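PDB 2WQL: major allergen DAU C 1 from Daucus carota, which is a plant-defence allergen of the Bet v 1 family that probably binds small hydrophobic ligands, perhaps including abscisic acid, in an internal pocket. Local coordinates for residues I10-V14 / F144-E148. The protein carries 4 engineered substitutions. Residues are numbered along the deposited sequence; the frame is centred on the assembly and turned at random.
Sequences ITSSV and FKAIE
The Phe144 ring carries Ile10 CG2 on one face. Ile10 CG2 sits 3.9 Å from the centroid of the Phe144 ring and 21° off its normal, a CH-pi contact displaced toward the rim. Ser12 CB comes to the ring edge, 4.1 Å from Phe144 CE2. Lys145 CD, from the same helix, also lies at the edge. With CG anti to the backbone N (chi1 -179°), Phe144 reaches inward from the helix, close to the bound glycol ligand; Ile19 and Ile23 of helix 16-25 also touch it. This is the Bet v 1 fold, in which the long C-terminal helix 130-153 runs along the concave side of a curved antiparallel sheet. Here strand 10-12, the end of outermost strand 5-12, and helix 144-148 run at 10° to each other. Beside the ring, the contact is polar. Lys145 NZ donates to Thr11 O at 2.9 Å, in the carbonyl plane. Lys145 NZ also forms a salt bridge with Glu148 OE2 at 2.6 Å, on the syn side of the carboxylate. Ser12 OG gives that oxygen a weak bond and accepts from Val14 N, closing an ST turn. A water accepts from Ser13 N and donates to Glu148 OE1. Ala138 of the second subunit packs on Lys145 and Glu148.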
ATOM      1  N   ILE A  10       9.690  -1.449   9.570  1.00 26.03           N
ATOM      2  CA  ILE A  10       9.062  -2.489  10.373  1.00 25.82           C
ATOM      3  C   ILE A  10       7.717  -1.992  10.899  1.00 25.81           C
ATOM      4  O   ILE A  10       7.628  -0.968  11.552  1.00 25.86           O
ATOM      5  CB  ILE A  10       9.951  -2.938  11.552  1.00 25.68           C
ATOM      6  CG1 ILE A  10      11.332  -3.382  11.069  1.00 25.83           C
ATOM      7  CG2 ILE A  10       9.298  -4.073  12.298  1.00 25.48           C
ATOM      8  CD1 ILE A  10      12.383  -3.437  12.162  1.00 25.30           C
ATOM      9  N   THR A  11       6.674  -2.743  10.600  1.00 26.00           N
ATOM     10  CA  THR A  11       5.325  -2.417  11.037  1.00 26.17           C
ATOM     11  C   THR A  11       5.026  -3.064  12.386  1.00 25.91           C
ATOM     12  O   THR A  11       5.475  -4.179  12.666  1.00 26.00           O
ATOM     13  CB  THR A  11       4.292  -2.895   9.988  1.00 26.27           C
ATOM     14  OG1 THR A  11       4.506  -2.173   8.772  1.00 27.05           O
ATOM     15  CG2 THR A  11       2.872  -2.637  10.435  1.00 27.16           C
ATOM     16  N   SER A  12       4.263  -2.356  13.212  1.00 25.56           N
ATOM     17  CA  SER A  12       3.850  -2.849  14.514  1.00 25.36           C
ATOM     18  C   SER A  12       2.455  -2.365  14.859  1.00 25.33           C
ATOM     19  O   SER A  12       2.059  -1.286  14.470  1.00 25.70           O
ATOM     20  CB  SER A  12       4.821  -2.378  15.600  1.00 25.35           C
ATOM     21  OG  SER A  12       4.409  -2.812  16.894  1.00 25.10           O
ATOM     22  N   SER A  13       1.716  -3.167  15.610  1.00 25.26           N
ATOM     23  CA  SER A  13       0.409  -2.762  16.109  1.00 25.02           C
ATOM     24  C   SER A  13       0.531  -1.939  17.379  1.00 24.63           C
ATOM     25  O   SER A  13      -0.456  -1.358  17.812  1.00 24.67           O
ATOM     26  CB  SER A  13      -0.480  -3.979  16.380  1.00 25.04           C
ATOM     27  OG  SER A  13       0.086  -4.822  17.360  1.00 25.83           O
ATOM     28  N   VAL A  14       1.721  -1.910  17.980  1.00 24.15           N
ATOM     29  CA  VAL A  14       1.988  -1.086  19.150  1.00 24.01           C
ATOM     30  C   VAL A  14       2.184   0.377  18.716  1.00 24.15           C
ATOM     31  O   VAL A  14       2.672   0.654  17.620  1.00 24.44           O
ATOM     32  CB  VAL A  14       3.243  -1.574  19.918  1.00 24.22           C
ATOM     33  CG1 VAL A  14       3.600  -0.610  21.029  1.00 23.58           C
ATOM     34  CG2 VAL A  14       3.028  -2.974  20.471  1.00 23.24           C
ATOM     35  N   PHE A 144      13.826  -6.141  17.346  1.00 23.20           N
ATOM     36  CA  PHE A 144      12.648  -5.276  17.384  1.00 23.34           C
ATOM     37  C   PHE A 144      11.432  -6.033  17.910  1.00 23.46           C
ATOM     38  O   PHE A 144      10.742  -5.560  18.819  1.00 23.40           O
ATOM     39  CB  PHE A 144      12.330  -4.740  15.985  1.00 23.35           C
ATOM     40  CG  PHE A 144      11.147  -3.816  15.938  1.00 23.69           C
ATOM     41  CD1 PHE A 144      11.332  -2.438  15.927  1.00 25.20           C
ATOM     42  CD2 PHE A 144       9.866  -4.301  15.906  1.00 24.24           C
ATOM     43  CE1 PHE A 144      10.262  -1.573  15.881  1.00 24.16           C
ATOM     44  CE2 PHE A 144       8.787  -3.443  15.872  1.00 24.68           C
ATOM     45  CZ  PHE A 144       8.992  -2.068  15.854  1.00 24.94           C
ATOM     46  N   LYS A 145      11.183  -7.209  17.338  1.00 23.36           N
ATOM     47  CA  LYS A 145       9.996  -7.977  17.649  1.00 23.30           C
ATOM     48  C   LYS A 145      10.045  -8.622  19.029  1.00 23.04           C
ATOM     49  O   LYS A 145       9.012  -8.831  19.661  1.00 22.85           O
ATOM     50  CB  LYS A 145       9.747  -9.028  16.562  1.00 23.60           C
ATOM     51  CG  LYS A 145       9.286  -8.442  15.211  1.00 24.54           C
ATOM     52  CD  LYS A 145       7.942  -7.720  15.335  1.00 25.93           C
ATOM     53  CE  LYS A 145       7.338  -7.310  13.987  1.00 26.17           C
ATOM     54  NZ  LYS A 145       6.044  -6.551  14.199  1.00 25.26           N
ATOM     55  N   ALA A 146      11.236  -8.951  19.506  1.00 23.00           N
ATOM     56  CA  ALA A 146      11.373  -9.441  20.872  1.00 22.70           C
ATOM     57  C   ALA A 146      10.964  -8.321  21.836  1.00 22.79           C
ATOM     58  O   ALA A 146      10.300  -8.565  22.839  1.00 22.73           O
ATOM     59  CB  ALA A 146      12.803  -9.908  21.143  1.00 22.37           C
ATOM     60  N   ILE A 147      11.357  -7.090  21.510  1.00 22.93           N
ATOM     61  CA  ILE A 147      10.996  -5.918  22.310  1.00 23.19           C
ATOM     62  C   ILE A 147       9.498  -5.619  22.215  1.00 23.68           C
ATOM     63  O   ILE A 147       8.847  -5.331  23.224  1.00 23.58           O
ATOM     64  CB  ILE A 147      11.841  -4.670  21.913  1.00 23.12           C
ATOM     65  CG1 ILE A 147      13.296  -4.847  22.355  1.00 22.64           C
ATOM     66  CG2 ILE A 147      11.301  -3.401  22.546  1.00 22.66           C
ATOM     67  CD1 ILE A 147      14.267  -3.920  21.655  1.00 21.41           C
ATOM     68  N   GLU A 148       8.946  -5.700  21.011  1.00 24.12           N
ATOM     69  CA  GLU A 148       7.491  -5.569  20.829  1.00 24.47           C
ATOM     70  C   GLU A 148       6.721  -6.539  21.743  1.00 23.93           C
ATOM     71  O   GLU A 148       5.734  -6.178  22.381  1.00 24.00           O
ATOM     72  CB  GLU A 148       7.111  -5.811  19.367  1.00 24.86           C
ATOM     73  CG  GLU A 148       5.760  -5.247  18.976  1.00 27.03           C
ATOM     74  CD  GLU A 148       5.235  -5.803  17.655  1.00 29.92           C
ATOM     75  OE1 GLU A 148       4.283  -6.596  17.704  1.00 32.87           O
ATOM     76  OE2 GLU A 148       5.763  -5.467  16.569  1.00 32.50           O
TER
HETATM   77  O   HOH W   1       2.737  -5.673  15.455  1.00 21.75           O